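Local coordinates for ABC transporter, permease protein, putative (PDB 2P0S) that is a domain of a putative ABC-2 type transporter permease, a membrane protein that probably takes part in ABC-type transport, at residues Met9-Ile14 / Arg32-Glu37. Numbering follows the deposited sequence. Where two conformers were deposited one is given.
Sequences MKTIAI and RFVHAE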
loop_
_atom_site.group_PDB
_atom_site.type_symbol
_atom_site.label_atom_id
_atom_site.label_comp_id
_atom_site.label_asym_id
_atom_site.label_seq_id
_atom_site.Cartn_x
_atom_site.Cartn_y
_atom_site.Cartn_z
HETATM N N MSE A 9 12.739 -9.123 -2.315
HETATM C CA MSE A 9 11.731 -8.421 -3.182
HETATM C C MSE A 9 11.303 -9.387 -4.288
HETATM O O MSE A 9 12.199 -10.042 -4.951
HETATM C CB MSE A 9 12.312 -7.175 -3.862
HETATM C CG MSE A 9 11.764 -5.833 -3.423
HETATM SE SE MSE A 9 12.715 -4.502 -4.435
HETATM C CE MSE A 9 14.377 -5.509 -4.320
ATOM N N LYS A 10 9.976 -9.453 -4.547
ATOM C CA LYS A 10 9.539 -10.109 -5.771
ATOM C C LYS A 10 9.763 -9.284 -6.975
ATOM O O LYS A 10 9.615 -8.051 -6.902
ATOM C CB LYS A 10 8.059 -10.450 -5.859
ATOM C CG LYS A 10 7.130 -9.905 -4.886
ATOM C CD LYS A 10 6.341 -11.090 -4.321
ATOM C CE LYS A 10 7.285 -12.177 -3.959
ATOM N NZ LYS A 10 6.814 -12.754 -2.686
ATOM N N THR A 11 10.075 -9.973 -8.077
ATOM C CA THR A 11 10.289 -9.369 -9.386
ATOM C C THR A 11 8.989 -9.480 -10.165
ATOM O O THR A 11 8.475 -10.602 -10.408
ATOM C CB THR A 11 11.412 -10.091 -10.071
ATOM O OG1 THR A 11 12.583 -9.918 -9.235
ATOM C CG2 THR A 11 11.718 -9.550 -11.466
ATOM N N ILE A 12 8.472 -8.345 -10.631
ATOM C CA ILE A 12 7.236 -8.402 -11.438
ATOM C C ILE A 12 7.476 -7.811 -12.825
ATOM O O ILE A 12 7.919 -6.616 -12.944
ATOM C CB ILE A 12 6.185 -7.567 -10.708
ATOM C CG1 ILE A 12 5.976 -8.103 -9.281
ATOM C CG2 ILE A 12 4.910 -7.496 -11.528
ATOM C CD1 ILE A 12 4.896 -7.337 -8.518
ATOM N N ALA A 13 7.257 -8.615 -13.857
ATOM C CA ALA A 13 7.502 -8.135 -15.210
ATOM C C ALA A 13 6.216 -7.412 -15.646
ATOM O O ALA A 13 5.189 -7.969 -15.507
ATOM C CB ALA A 13 7.693 -9.194 -16.126
ATOM N N ILE A 14 6.348 -6.265 -16.293
ATOM C CA ILE A 14 5.178 -5.496 -16.724
ATOM C C ILE A 14 4.980 -5.683 -18.222
ATOM O O ILE A 14 5.836 -5.290 -19.062
ATOM C CB ILE A 14 5.286 -4.014 -16.383
ATOM C CG1 ILE A 14 5.551 -3.828 -14.838
ATOM C CG2 ILE A 14 4.031 -3.292 -16.973
ATOM C CD1 ILE A 14 5.757 -2.350 -14.392
ATOM N N ARG A 32 10.269 -5.301 -7.378
ATOM C CA ARG A 32 11.279 -5.091 -8.378
ATOM C C ARG A 32 10.628 -5.153 -9.790
ATOM O O ARG A 32 10.478 -6.243 -10.369
ATOM C CB ARG A 32 12.399 -6.149 -8.182
ATOM C CG ARG A 32 13.598 -5.756 -8.889
ATOM C CD ARG A 32 14.631 -6.944 -9.012
ATOM N NE ARG A 32 15.336 -6.734 -10.264
ATOM C CZ ARG A 32 15.513 -7.621 -11.250
ATOM N NH1 ARG A 32 16.170 -7.246 -12.364
ATOM N NH2 ARG A 32 15.022 -8.862 -11.154
ATOM N N PHE A 33 10.262 -3.998 -10.359
ATOM C CA PHE A 33 9.588 -4.051 -11.621
ATOM C C PHE A 33 10.518 -4.061 -12.820
ATOM O O PHE A 33 11.496 -3.228 -12.884
ATOM C CB PHE A 33 8.605 -2.834 -11.718
ATOM C CG PHE A 33 7.439 -2.962 -10.763
ATOM C CD1 PHE A 33 6.300 -3.728 -11.159
ATOM C CD2 PHE A 33 7.384 -2.308 -9.544
ATOM C CE1 PHE A 33 5.249 -3.896 -10.310
ATOM C CE2 PHE A 33 6.259 -2.442 -8.648
ATOM C CZ PHE A 33 5.141 -3.215 -9.054
ATOM N N VAL A 34 10.217 -4.904 -13.808
ATOM C CA VAL A 34 10.946 -4.917 -15.052
ATOM C C VAL A 34 10.108 -4.963 -16.258
ATOM O O VAL A 34 8.920 -5.256 -16.108
ATOM C CB VAL A 34 11.940 -6.144 -15.090
ATOM C CG1 VAL A 34 12.764 -6.194 -13.818
ATOM C CG2 VAL A 34 11.142 -7.471 -15.184
ATOM N N HIS A 35 10.639 -4.709 -17.447
ATOM C CA HIS A 35 9.839 -4.697 -18.711
ATOM C C HIS A 35 9.667 -6.111 -19.096
ATOM O O HIS A 35 10.716 -6.895 -19.188
ATOM C CB HIS A 35 10.680 -3.986 -19.789
ATOM C CG HIS A 35 10.020 -3.926 -21.102
ATOM N ND1 HIS A 35 8.852 -3.186 -21.284
ATOM C CD2 HIS A 35 10.285 -4.523 -22.279
ATOM C CE1 HIS A 35 8.459 -3.314 -22.528
ATOM N NE2 HIS A 35 9.292 -4.135 -23.160
ATOM N N ALA A 36 8.462 -6.523 -19.411
ATOM C CA ALA A 36 8.256 -7.877 -19.995
ATOM C C ALA A 36 8.852 -7.990 -21.370
ATOM O O ALA A 36 8.462 -7.289 -22.315
ATOM C CB ALA A 36 6.702 -8.191 -20.056
ATOM N N GLU A 37 9.780 -8.940 -21.506
ATOM C CA GLU A 37 10.300 -9.306 -22.790
ATOM C C GLU A 37 9.603 -10.499 -23.448
ATOM O O GLU A 37 9.923 -10.792 -24.574
ATOM C CB GLU A 37 11.811 -9.614 -22.616
ATOM C CG GLU A 37 12.571 -8.339 -22.225
ATOM C CD GLU A 37 12.642 -7.269 -23.318
ATOM O OE1 GLU A 37 13.195 -6.199 -23.021
ATOM O OE2 GLU A 37 12.137 -7.445 -24.463
#
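Phe33 packs its ring against Ile12 and Ile14, on one face of a parallel pair of strands, 11-14 beside 32-35. Its CB lies 3.9 Å from Ile14 CD1 and 4.0 Å from Ile12 O. With chi1 at -69°, CG stands anti to its own carbonyl carbon, and CD1 reaches Ile14 CD1 at 3.6 Å. One atom farther along, CE1 meets Ile12 CB and CG2, both at 3.8 Å, and CZ comes near the Ile12 CD1 methyl. A flat ring can thus touch two beta-branched residues, whose shape suits extended backbone and whose branches meet neighbouring atoms of the ring, CD1 and CE1.

On the other face, Thr11 and Arg32 run side by side, pointing the same way. In the Arg32 conformer given, one of two, NH2 donates a long hydrogen bond of 3.3 Å to Thr11 OG1, while Thr11 CG2 packs against the same nitrogen; threonine offers both a polar and an apolar branch. In that conformer the Val34 CG1 methyl lies over one face of the guanidinium, offset toward its rim. Small Ala13 lets Val34 CG2 approach its CB to 4.0 Å, and beyond the strand end Ala36 CB approaches Ala13 CB at 4.2 Å.

Five backbone hydrogen bonds join the two segments; the first runs from Arg32 N to Lys10 O and the last from Ala36 N to Ile14 O.

Within this chain, strand 32-35 is an outermost strand of the mixed sheet; strand 11-16 is interior, its other side bonded to the 55-59 region through Thr11 and Ala13. Helix 80-100 packs on the Phe33 face, Ile86 touching both Ile12 and Phe33, and Phe25 meets the Phe33 ring with planes at about 45°.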